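Butyryl-CoA dehydrogenase (Marinomonas mediterranea, PDB 6CXT) is a flavoprotein of the acyl-CoA dehydrogenase family that binds flavin-adenine dinucleotide. Local coordinates at residues Leu84-Ala89 against Val157-Ile162; Phe92-Pro97 against Lys119-Ala124; Arg256-Cys261 against His283-Met288. All coordinates share one frame; numbering follows the deposited sequence. Where two conformers were deposited one is given.

Contact 1: Leu84-Ala89 against Val157-Ile162; sequences LFAGAA and VTNGSI. With FAD (flavin-adenine dinucleotide), chain D.
Ala86 and Asn159 bring helix 81-101 and the end of strand 147-158 together, their CA atoms 6.3 Å apart, where the strand leaves through a type II beta turn running from Val157 to Gly160. Asn159 takes the third place of that turn, with phi positive at 71°, and its side chain reaches across to the helix. Its ND2 donates to the carbonyl oxygen of Ala86 over 3.0 Å in a nearly straight bond (175°). The acceptor lies in the plane of the amide, while the donor stands somewhat tilted from the carbonyl plane. ND2 probably also donates to Ala121 O, so both of its hydrogens can be used. OD1, by contrast, presses on Ala86 CB at 3.2 Å and is buried without a polar partner in the model.

Thr158 divides its two branches between cofactor and helix. With OG1 beside the backbone N and anti to the carbonyl carbon (chi1 -72°), the hydroxyl faces the flavin and donates to FAD N5 at 2.7 Å, and Thr158 N bonds FAD O4 at 2.9 Å. CG2 touches Phe85 CE2, at 3.8 Å, and the methyl of Ala89. The Phe85 ring meets the flavin at its own edge, CZ lying 3.9 Å from FAD C6.

Two donors from one residue thus grip neighbouring polar atoms of the flavin and help to set how the ring sits against the strand. Such bonds would be expected to draw electron density toward N5 and O4.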
loop_
_atom_site.group_PDB
_atom_site.type_symbol
_atom_site.label_atom_id
_atom_site.label_comp_id
_atom_site.label_asym_id
_atom_site.label_seq_id
_atom_site.Cartn_x
_atom_site.Cartn_y
_atom_site.Cartn_z
ATOM N N LEU B 84 24.994 8.979 -14.841
ATOM C CA LEU B 84 25.574 8.201 -13.740
ATOM C C LEU B 84 25.315 6.718 -13.930
ATOM O O LEU B 84 26.193 5.900 -13.635
ATOM C CB LEU B 84 25.005 8.664 -12.385
ATOM C CG LEU B 84 25.480 10.083 -12.031
ATOM C CD1 LEU B 84 24.768 10.488 -10.725
ATOM C CD2 LEU B 84 27.030 10.185 -11.898
ATOM N N PHE B 85 24.109 6.401 -14.371
ATOM C CA PHE B 85 23.674 5.026 -14.619
ATOM C C PHE B 85 24.568 4.396 -15.723
ATOM O O PHE B 85 25.076 3.314 -15.537
ATOM C CB PHE B 85 22.232 5.044 -15.059
ATOM C CG PHE B 85 21.732 3.734 -15.605
ATOM C CD1 PHE B 85 21.626 2.616 -14.804
ATOM C CD2 PHE B 85 21.291 3.656 -16.925
ATOM C CE1 PHE B 85 21.172 1.369 -15.340
ATOM C CE2 PHE B 85 20.832 2.442 -17.482
ATOM C CZ PHE B 85 20.743 1.304 -16.675
ATOM N N ALA B 86 24.718 5.091 -16.852
ATOM C CA ALA B 86 25.657 4.630 -17.936
ATOM C C ALA B 86 27.041 4.319 -17.357
ATOM O O ALA B 86 27.675 3.301 -17.711
ATOM C CB ALA B 86 25.738 5.676 -19.061
ATOM N N GLY B 87 27.529 5.215 -16.504
ATOM C CA GLY B 87 28.864 5.116 -15.939
ATOM C C GLY B 87 28.947 3.923 -15.016
ATOM O O GLY B 87 29.966 3.226 -14.970
ATOM N N ALA B 88 27.878 3.670 -14.240
ATOM C CA ALA B 88 27.909 2.584 -13.281
ATOM C C ALA B 88 27.745 1.235 -13.961
ATOM O O ALA B 88 28.295 0.241 -13.503
ATOM C CB ALA B 88 26.827 2.817 -12.178
ATOM N N ALA B 89 27.037 1.216 -15.087
ATOM C CA ALA B 89 26.829 0.004 -15.844
ATOM C C ALA B 89 28.230 -0.411 -16.372
ATOM O O ALA B 89 28.651 -1.537 -16.233
ATOM C CB ALA B 89 25.919 0.282 -17.029
ATOM N N VAL B 157 21.011 -3.220 -24.677
ATOM C CA VAL B 157 22.355 -3.002 -24.195
ATOM C C VAL B 157 22.546 -1.537 -23.810
ATOM O O VAL B 157 22.581 -0.664 -24.699
ATOM C CB VAL B 157 23.357 -3.445 -25.305
ATOM C CG1 VAL B 157 24.775 -3.316 -24.803
ATOM C CG2 VAL B 157 23.053 -4.942 -25.652
ATOM N N THR B 158 22.729 -1.278 -22.497
ATOM C CA THR B 158 23.032 0.053 -22.040
ATOM C C THR B 158 24.459 0.407 -22.528
ATOM O O THR B 158 25.383 -0.432 -22.412
ATOM C CB THR B 158 22.909 0.118 -20.498
ATOM O OG1 THR B 158 21.513 0.043 -20.152
ATOM C CG2 THR B 158 23.484 1.426 -19.958
ATOM N N ASN B 159 24.627 1.617 -23.068
ATOM C CA ASN B 159 25.871 2.025 -23.687
ATOM C C ASN B 159 26.131 1.312 -25.030
ATOM O O ASN B 159 27.262 1.403 -25.528
ATOM C CB ASN B 159 27.098 1.801 -22.767
ATOM C CG ASN B 159 26.975 2.537 -21.444
ATOM O OD1 ASN B 159 26.219 3.510 -21.332
ATOM N ND2 ASN B 159 27.709 2.085 -20.448
ATOM N N GLY B 160 25.140 0.623 -25.582
ATOM C CA GLY B 160 25.317 -0.129 -26.849
ATOM C C GLY B 160 25.987 0.710 -27.943
ATOM O O GLY B 160 27.014 0.258 -28.578
ATOM N N SER B 161 25.450 1.917 -28.187
ATOM C CA SER B 161 25.969 2.754 -29.288
ATOM C C SER B 161 27.372 3.316 -29.053
ATOM O O SER B 161 28.138 3.489 -30.001
ATOM C CB SER B 161 24.999 3.891 -29.645
ATOM O OG SER B 161 24.777 4.650 -28.458
ATOM N N ILE B 162 27.747 3.534 -27.797
ATOM C CA ILE B 162 29.009 4.194 -27.442
ATOM C C ILE B 162 30.102 3.218 -27.007
ATOM O O ILE B 162 31.208 3.646 -26.664
ATOM C CB ILE B 162 28.759 5.298 -26.347
ATOM C CG1 ILE B 162 28.104 4.658 -25.107
ATOM C CG2 ILE B 162 27.875 6.422 -26.959
ATOM C CD1 ILE B 162 28.008 5.622 -23.928
HETATM P PA FAD D . 10.474 -10.309 -18.816
HETATM O O1A FAD D . 11.612 -11.123 -18.231
HETATM O O2A FAD D . 9.722 -10.662 -20.088
HETATM O O5B FAD D . 9.417 -10.025 -17.611
HETATM C C5B FAD D . 8.108 -9.456 -17.847
HETATM C C4B FAD D . 7.377 -9.556 -16.492
HETATM O O4B FAD D . 7.320 -10.941 -16.067
HETATM C C3B FAD D . 8.119 -8.779 -15.410
HETATM O O3B FAD D . 7.080 -8.288 -14.553
HETATM C C2B FAD D . 8.876 -9.893 -14.653
HETATM O O2B FAD D . 9.241 -9.540 -13.296
HETATM C C1B FAD D . 7.886 -11.091 -14.776
HETATM N N9A FAD D . 8.636 -12.349 -14.578
HETATM C C8A FAD D . 9.522 -12.928 -15.432
HETATM N N7A FAD D . 10.090 -14.035 -14.836
HETATM C C5A FAD D . 9.574 -14.147 -13.580
HETATM C C6A FAD D . 9.707 -15.064 -12.418
HETATM N N6A FAD D . 10.577 -16.135 -12.432
HETATM N N1A FAD D . 8.956 -14.785 -11.309
HETATM C C2A FAD D . 8.094 -13.715 -11.227
HETATM N N3A FAD D . 7.920 -12.867 -12.266
HETATM C C4A FAD D . 8.614 -13.020 -13.427
HETATM N N1 FAD D . 20.098 -5.930 -20.250
HETATM C C2 FAD D . 21.433 -6.144 -20.537
HETATM O O2 FAD D . 21.749 -7.324 -20.852
HETATM N N3 FAD D . 22.381 -5.164 -20.507
HETATM C C4 FAD D . 22.048 -3.884 -20.245
HETATM O O4 FAD D . 22.919 -3.014 -20.233
HETATM C C4X FAD D . 20.611 -3.564 -19.937
HETATM N N5 FAD D . 20.173 -2.309 -19.691
HETATM C C5X FAD D . 18.861 -2.011 -19.480
HETATM C C6 FAD D . 18.508 -0.655 -19.240
HETATM C C7 FAD D . 17.152 -0.324 -19.039
HETATM C C7M FAD D . 16.782 1.123 -18.824
HETATM C C8 FAD D . 16.115 -1.370 -19.068
HETATM C C8M FAD D . 14.682 -1.025 -18.838
HETATM C C9 FAD D . 16.462 -2.722 -19.272
HETATM C C9A FAD D . 17.818 -3.064 -19.475
HETATM N N10 FAD D . 18.231 -4.412 -19.722
HETATM C C10 FAD D . 19.625 -4.675 -19.959
HETATM C "C1'" FAD D . 17.272 -5.506 -19.774
HETATM C "C2'" FAD D . 16.800 -5.833 -18.337
HETATM O "O2'" FAD D . 17.803 -6.475 -17.530
HETATM C "C3'" FAD D . 15.501 -6.616 -18.431
HETATM O "O3'" FAD D . 14.519 -5.711 -18.976
HETATM C "C4'" FAD D . 15.001 -7.349 -17.174
HETATM O "O4'" FAD D . 15.906 -8.448 -16.835
HETATM C "C5'" FAD D . 13.596 -7.929 -17.391
HETATM O "O5'" FAD D . 13.611 -8.686 -18.607
HETATM P P FAD D . 12.483 -8.438 -19.676
HETATM O O1P FAD D . 12.672 -9.400 -20.853
HETATM O O2P FAD D . 12.359 -6.979 -20.071
HETATM O O3P FAD D . 11.080 -8.825 -19.001
#

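Contact 2: Phe92-Pro97 against Lys119-Ala124; sequences FACSMP and KIAANA. With FAD (flavin-adenine dinucleotide), chain D.
Cys94 and Ala121 make the tight apolar meeting here: their CB atoms stand 3.3 Å apart, closer than usual van der Waals contact. Beside it, Ala93 CB rests on Asn123, touching both CB and CG at 3.7 Å. Small side chains allow the axis of segment 92-97 to pass within 7.1 Å of strand 121-124, which it crosses almost perpendicularly, at 102°.

A second kind of contact sets sulfur against backbone. Cys94 SG, held beside its own backbone N and anti to the carbonyl carbon (chi1 -56°), lies over the peptide joining Ala122 and Asn123, 3.3 Å from Ala122 C and 3.4 Å from Asn123 N. The helix has a wider pi-type turn at 92-95, followed by a kink at Pro97, whose nitrogen has no bond to the preceding turn.

No hydrogen bond joins the two segments; Asn123 instead turns polar atoms to the ligands. Its O accepts the N3 hydrogen of FAD over 2.9 Å, and Asn123 OD1 is hydrogen-bonded to the bound pyrrole-2-carbothioate ligand (FK4), so one residue packed against the helix serves both pockets.

The strand is outermost, within this chain, in the mixed sheet of the middle domain, paired with strand 165-171, whose Val167 also touches Cys94. Leu114 of helix 104-114 packs on Ala121, while Glu242 of helix 231-245 touches Ala93.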
loop_
_atom_site.group_PDB
_atom_site.type_symbol
_atom_site.label_atom_id
_atom_site.label_comp_id
_atom_site.label_asym_id
_atom_site.label_seq_id
_atom_site.Cartn_x
_atom_site.Cartn_y
_atom_site.Cartn_z
ATOM N N PHE B 92 30.491 -1.413 -13.075
ATOM C CA PHE B 92 30.177 -2.542 -12.211
ATOM C C PHE B 92 29.829 -3.778 -12.973
ATOM O O PHE B 92 30.102 -4.895 -12.500
ATOM C CB PHE B 92 29.130 -2.134 -11.131
ATOM C CG PHE B 92 29.692 -1.080 -10.226
ATOM C CD1 PHE B 92 30.641 -1.433 -9.249
ATOM C CD2 PHE B 92 29.370 0.241 -10.383
ATOM C CE1 PHE B 92 31.239 -0.493 -8.450
ATOM C CE2 PHE B 92 29.971 1.205 -9.576
ATOM C CZ PHE B 92 30.900 0.842 -8.599
ATOM N N ALA B 93 29.186 -3.625 -14.128
ATOM C CA ALA B 93 28.869 -4.802 -14.909
ATOM C C ALA B 93 30.013 -5.219 -15.879
ATOM O O ALA B 93 29.967 -6.326 -16.440
ATOM C CB ALA B 93 27.531 -4.683 -15.662
ATOM N N CYS B 94 30.968 -4.332 -16.106
ATOM C CA CYS B 94 31.997 -4.581 -17.135
ATOM C C CYS B 94 33.405 -4.552 -16.554
ATOM O O CYS B 94 34.109 -5.597 -16.626
ATOM C CB CYS B 94 31.857 -3.613 -18.317
ATOM S SG CYS B 94 30.211 -3.651 -19.079
ATOM N N SER B 95 33.832 -3.407 -16.012
ATOM C CA SER B 95 35.160 -3.318 -15.390
ATOM C C SER B 95 35.365 -4.320 -14.251
ATOM O O SER B 95 36.440 -4.908 -14.144
ATOM C CB SER B 95 35.519 -1.914 -14.904
ATOM O OG SER B 95 35.364 -0.975 -15.962
ATOM N N MET B 96 34.354 -4.534 -13.404
ATOM C CA MET B 96 34.558 -5.475 -12.302
ATOM C C MET B 96 34.713 -6.967 -12.722
ATOM O O MET B 96 35.633 -7.636 -12.233
ATOM C CB MET B 96 33.496 -5.267 -11.184
ATOM C CG MET B 96 33.610 -3.903 -10.519
ATOM S SD MET B 96 35.240 -3.437 -9.864
ATOM C CE MET B 96 35.386 -4.656 -8.554
ATOM N N PRO B 97 33.869 -7.498 -13.632
ATOM C CA PRO B 97 34.154 -8.861 -14.041
ATOM C C PRO B 97 35.505 -9.011 -14.778
ATOM O O PRO B 97 36.117 -10.092 -14.724
ATOM C CB PRO B 97 33.044 -9.224 -15.008
ATOM C CG PRO B 97 32.156 -8.061 -15.075
ATOM C CD PRO B 97 32.526 -7.059 -14.057
ATOM N N LYS B 119 37.789 4.528 -22.796
ATOM C CA LYS B 119 37.083 3.527 -23.498
ATOM C C LYS B 119 35.853 3.222 -22.610
ATOM O O LYS B 119 35.900 3.359 -21.420
ATOM C CB LYS B 119 37.949 2.353 -23.833
ATOM C CG LYS B 119 38.912 2.703 -24.960
ATOM C CD LYS B 119 39.378 1.504 -25.714
ATOM C CE LYS B 119 40.498 1.830 -26.676
ATOM N NZ LYS B 119 41.229 0.588 -26.992
ATOM N N ILE B 120 34.786 2.826 -23.245
ATOM C CA ILE B 120 33.477 2.607 -22.586
ATOM C C ILE B 120 33.089 1.143 -22.827
ATOM O O ILE B 120 33.234 0.621 -23.943
ATOM C CB ILE B 120 32.396 3.534 -23.216
ATOM C CG1 ILE B 120 32.853 4.990 -23.127
ATOM C CG2 ILE B 120 30.985 3.247 -22.614
ATOM C CD1 ILE B 120 31.820 6.051 -23.510
ATOM N N ALA B 121 32.554 0.484 -21.784
ATOM C CA ALA B 121 32.117 -0.899 -21.896
ATOM C C ALA B 121 30.609 -0.973 -21.670
ATOM O O ALA B 121 30.015 -0.085 -21.011
ATOM C CB ALA B 121 32.850 -1.795 -20.914
ATOM N N ALA B 122 30.014 -1.982 -22.292
ATOM C CA ALA B 122 28.603 -2.235 -22.217
ATOM C C ALA B 122 28.474 -3.686 -21.830
ATOM O O ALA B 122 29.245 -4.541 -22.281
ATOM C CB ALA B 122 27.961 -1.998 -23.594
ATOM N N ASN B 123 27.443 -4.002 -21.074
ATOM C CA ASN B 123 27.108 -5.335 -20.624
ATOM C C ASN B 123 26.002 -5.911 -21.534
ATOM O O ASN B 123 24.993 -5.284 -21.702
ATOM C CB ASN B 123 26.637 -5.229 -19.175
ATOM C CG ASN B 123 26.276 -6.544 -18.571
ATOM O OD1 ASN B 123 25.290 -6.648 -17.861
ATOM N ND2 ASN B 123 27.074 -7.522 -18.807
ATOM N N ALA B 124 26.162 -7.120 -22.063
ATOM C CA ALA B 124 25.186 -7.628 -23.003
ATOM C C ALA B 124 24.780 -9.065 -22.727
ATOM O O ALA B 124 25.489 -10.017 -23.112
ATOM C CB ALA B 124 25.681 -7.465 -24.454
HETATM P PA FAD D . 10.474 -10.309 -18.816
HETATM O O1A FAD D . 11.612 -11.123 -18.231
HETATM O O2A FAD D . 9.722 -10.662 -20.088
HETATM O O5B FAD D . 9.417 -10.025 -17.611
HETATM C C5B FAD D . 8.108 -9.456 -17.847
HETATM C C4B FAD D . 7.377 -9.556 -16.492
HETATM O O4B FAD D . 7.320 -10.941 -16.067
HETATM C C3B FAD D . 8.119 -8.779 -15.410
HETATM O O3B FAD D . 7.080 -8.288 -14.553
HETATM C C2B FAD D . 8.876 -9.893 -14.653
HETATM O O2B FAD D . 9.241 -9.540 -13.296
HETATM C C1B FAD D . 7.886 -11.091 -14.776
HETATM N N9A FAD D . 8.636 -12.349 -14.578
HETATM C C8A FAD D . 9.522 -12.928 -15.432
HETATM N N7A FAD D . 10.090 -14.035 -14.836
HETATM C C5A FAD D . 9.574 -14.147 -13.580
HETATM C C6A FAD D . 9.707 -15.064 -12.418
HETATM N N6A FAD D . 10.577 -16.135 -12.432
HETATM N N1A FAD D . 8.956 -14.785 -11.309
HETATM C C2A FAD D . 8.094 -13.715 -11.227
HETATM N N3A FAD D . 7.920 -12.867 -12.266
HETATM C C4A FAD D . 8.614 -13.020 -13.427
HETATM N N1 FAD D . 20.098 -5.930 -20.250
HETATM C C2 FAD D . 21.433 -6.144 -20.537
HETATM O O2 FAD D . 21.749 -7.324 -20.852
HETATM N N3 FAD D . 22.381 -5.164 -20.507
HETATM C C4 FAD D . 22.048 -3.884 -20.245
HETATM O O4 FAD D . 22.919 -3.014 -20.233
HETATM C C4X FAD D . 20.611 -3.564 -19.937
HETATM N N5 FAD D . 20.173 -2.309 -19.691
HETATM C C5X FAD D . 18.861 -2.011 -19.480
HETATM C C6 FAD D . 18.508 -0.655 -19.240
HETATM C C7 FAD D . 17.152 -0.324 -19.039
HETATM C C7M FAD D . 16.782 1.123 -18.824
HETATM C C8 FAD D . 16.115 -1.370 -19.068
HETATM C C8M FAD D . 14.682 -1.025 -18.838
HETATM C C9 FAD D . 16.462 -2.722 -19.272
HETATM C C9A FAD D . 17.818 -3.064 -19.475
HETATM N N10 FAD D . 18.231 -4.412 -19.722
HETATM C C10 FAD D . 19.625 -4.675 -19.959
HETATM C "C1'" FAD D . 17.272 -5.506 -19.774
HETATM C "C2'" FAD D . 16.800 -5.833 -18.337
HETATM O "O2'" FAD D . 17.803 -6.475 -17.530
HETATM C "C3'" FAD D . 15.501 -6.616 -18.431
HETATM O "O3'" FAD D . 14.519 -5.711 -18.976
HETATM C "C4'" FAD D . 15.001 -7.349 -17.174
HETATM O "O4'" FAD D . 15.906 -8.448 -16.835
HETATM C "C5'" FAD D . 13.596 -7.929 -17.391
HETATM O "O5'" FAD D . 13.611 -8.686 -18.607
HETATM P P FAD D . 12.483 -8.438 -19.676
HETATM O O1P FAD D . 12.672 -9.400 -20.853
HETATM O O2P FAD D . 12.359 -6.979 -20.071
HETATM O O3P FAD D . 11.080 -8.825 -19.001
#

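Contact 3: Arg256-Cys261 against His283-Met288; sequences RDLNQC and HRIADM
Asp257 touches Met288 through CB, 4.2 Å from Met288 CE, and its carboxylate is the one flat group among the side chains that meet here. Segment 283-288 packs on neither its faces nor its edges; its oxygens turn to serines, OD2 bonding Ser330 and OD1 bonding Ser352.

The rest is aliphatic and sulfur packing: the axes of segments 256-261 and 283-288 approach to 10.2 Å at 157°, nearly antiparallel. Leu258 crosses Ile285 obliquely and brings CD1 to within 3.6 Å of Ile285 CG2; the same methyl also reaches Met288 CB. One turn on, the other branch of Ile285 takes over: CD1 approaches Cys261 O at 3.6 Å and Cys261 CB at 4.0 Å. Met288 bends at its last torsion (chi3 68°), which carries CE to 3.9 Å from Cys261 SG and brings it near Leu258 CA as well.

Both helices belong to the helical C-terminal domain of the acyl-CoA dehydrogenase fold. Ser334 of helix 313-338 packs against Asp257, Cys261 and Met288, adding a third helix to this core, and Leu379 of a third subunit packs on Ile285, placing the pair close to a subunit interface.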
loop_
_atom_site.group_PDB
_atom_site.type_symbol
_atom_site.label_atom_id
_atom_site.label_comp_id
_atom_site.label_asym_id
_atom_site.label_seq_id
_atom_site.Cartn_x
_atom_site.Cartn_y
_atom_site.Cartn_z
ATOM N N ARG B 256 17.897 14.234 -2.882
ATOM C CA ARG B 256 17.560 15.430 -3.650
ATOM C C ARG B 256 16.052 15.673 -3.778
ATOM O O ARG B 256 15.586 16.789 -3.518
ATOM C CB ARG B 256 18.239 15.461 -5.041
ATOM C CG ARG B 256 17.839 16.730 -5.834
ATOM C CD ARG B 256 18.508 16.829 -7.240
ATOM N NE ARG B 256 18.162 15.668 -8.074
ATOM C CZ ARG B 256 19.016 14.716 -8.471
ATOM N NH1 ARG B 256 20.332 14.755 -8.155
ATOM N NH2 ARG B 256 18.560 13.734 -9.254
ATOM N N ASP B 257 15.292 14.657 -4.189
ATOM C CA ASP B 257 13.837 14.725 -4.171
ATOM C C ASP B 257 13.299 15.227 -2.817
ATOM O O ASP B 257 12.437 16.111 -2.767
ATOM C CB ASP B 257 13.201 13.323 -4.395
ATOM C CG ASP B 257 13.254 12.851 -5.873
ATOM O OD1 ASP B 257 13.583 13.678 -6.788
ATOM O OD2 ASP B 257 12.905 11.640 -6.109
ATOM N N LEU B 258 13.783 14.632 -1.751
ATOM C CA LEU B 258 13.305 14.966 -0.399
ATOM C C LEU B 258 13.617 16.434 -0.047
ATOM O O LEU B 258 12.741 17.153 0.416
ATOM C CB LEU B 258 13.923 14.028 0.615
ATOM C CG LEU B 258 13.589 14.289 2.093
ATOM C CD1 LEU B 258 12.066 14.203 2.307
ATOM C CD2 LEU B 258 14.291 13.241 2.974
ATOM N N ASN B 259 14.857 16.833 -0.265
ATOM C CA ASN B 259 15.291 18.244 -0.064
ATOM C C ASN B 259 14.452 19.206 -0.838
ATOM O O ASN B 259 14.001 20.236 -0.286
ATOM C CB ASN B 259 16.761 18.422 -0.454
ATOM C CG ASN B 259 17.688 17.768 0.507
ATOM O OD1 ASN B 259 17.298 17.333 1.578
ATOM N ND2 ASN B 259 18.927 17.614 0.097
ATOM N N GLN B 260 14.206 18.901 -2.115
ATOM C CA GLN B 260 13.302 19.722 -2.937
ATOM C C GLN B 260 11.862 19.776 -2.384
ATOM O O GLN B 260 11.259 20.848 -2.326
ATOM C CB GLN B 260 13.256 19.274 -4.423
ATOM C CG GLN B 260 14.572 19.569 -5.128
ATOM C CD GLN B 260 14.693 18.887 -6.484
ATOM O OE1 GLN B 260 13.895 18.015 -6.851
ATOM N NE2 GLN B 260 15.738 19.240 -7.200
ATOM N N CYS B 261 11.284 18.640 -1.996
ATOM C CA CYS B 261 9.929 18.665 -1.418
ATOM C C CYS B 261 9.862 19.491 -0.091
ATOM O O CYS B 261 8.848 20.120 0.137
ATOM C CB CYS B 261 9.429 17.225 -1.117
ATOM S SG CYS B 261 9.054 16.473 -2.733
ATOM N N HIS B 283 2.907 14.577 5.989
ATOM C CA HIS B 283 3.065 13.119 6.363
ATOM C C HIS B 283 3.531 12.302 5.171
ATOM O O HIS B 283 4.304 11.366 5.346
ATOM C CB HIS B 283 1.793 12.584 6.969
ATOM C CG HIS B 283 1.604 13.100 8.362
ATOM N ND1 HIS B 283 0.915 12.412 9.339
ATOM C CD2 HIS B 283 2.120 14.200 8.952
ATOM C CE1 HIS B 283 0.952 13.107 10.470
ATOM N NE2 HIS B 283 1.708 14.178 10.272
ATOM N N ARG B 284 3.112 12.785 4.018
ATOM C CA ARG B 284 3.702 12.221 2.738
ATOM C C ARG B 284 5.296 12.386 2.635
ATOM O O ARG B 284 6.122 11.471 2.449
ATOM C CB ARG B 284 3.055 12.883 1.518
ATOM C CG ARG B 284 3.447 12.311 0.169
ATOM C CD ARG B 284 2.499 12.732 -0.959
ATOM N NE ARG B 284 1.143 12.212 -0.899
ATOM C CZ ARG B 284 0.768 10.930 -1.085
ATOM N NH1 ARG B 284 1.620 9.996 -1.376
ATOM N NH2 ARG B 284 -0.507 10.578 -0.981
ATOM N N ILE B 285 5.673 13.622 2.995
ATOM C CA ILE B 285 7.127 13.888 3.049
ATOM C C ILE B 285 7.820 13.093 4.155
ATOM O O ILE B 285 8.977 12.599 3.962
ATOM C CB ILE B 285 7.407 15.423 3.146
ATOM C CG1 ILE B 285 6.872 16.065 1.865
ATOM C CG2 ILE B 285 8.919 15.726 3.259
ATOM C CD1 ILE B 285 6.880 17.614 1.892
ATOM N N ALA B 286 7.158 12.958 5.305
ATOM C CA ALA B 286 7.734 12.172 6.382
ATOM C C ALA B 286 8.021 10.720 5.884
ATOM O O ALA B 286 9.073 10.168 6.123
ATOM C CB ALA B 286 6.783 12.113 7.570
ATOM N N ASP B 287 7.076 10.167 5.146
ATOM C CA ASP B 287 7.260 8.800 4.629
ATOM C C ASP B 287 8.341 8.738 3.565
ATOM O O ASP B 287 9.022 7.718 3.470
ATOM C CB ASP B 287 5.952 8.239 4.066
ATOM C CG ASP B 287 4.938 7.863 5.134
ATOM O OD1 ASP B 287 5.296 7.628 6.322
ATOM O OD2 ASP B 287 3.710 7.849 4.783
ATOM N N MET B 288 8.534 9.792 2.767
ATOM C CA MET B 288 9.704 9.821 1.864
ATOM C C MET B 288 10.979 9.765 2.706
ATOM O O MET B 288 11.949 9.066 2.359
ATOM C CB MET B 288 9.703 11.116 1.019
ATOM C CG MET B 288 8.546 11.237 0.045
ATOM S SD MET B 288 8.479 12.898 -0.727
ATOM C CE MET B 288 9.965 12.805 -1.726
#

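Contacts 1 and 2 work as neighbours, with centres 8 Å apart: both draw on helix 81-101 and both present strand residues to the same FAD, contact 1 to N5 and O4 and contact 2 to N3. They also touch directly, through packing of Thr158 O on Ala122 CB at 3.2 Å and of Val157 CG1 on the same methyl. FK4 is reached from both, by Phe85 and Ala89 in the one and Asn123 in the other. Contact 3 touches neither: its centre is 29 Å from that of contact 1 and 34 Å from that of contact 2, with nearest atoms about 7 and 17 Å away. Its Ile285 side chain comes within about 8 Å of another bound FAD, not the shared one.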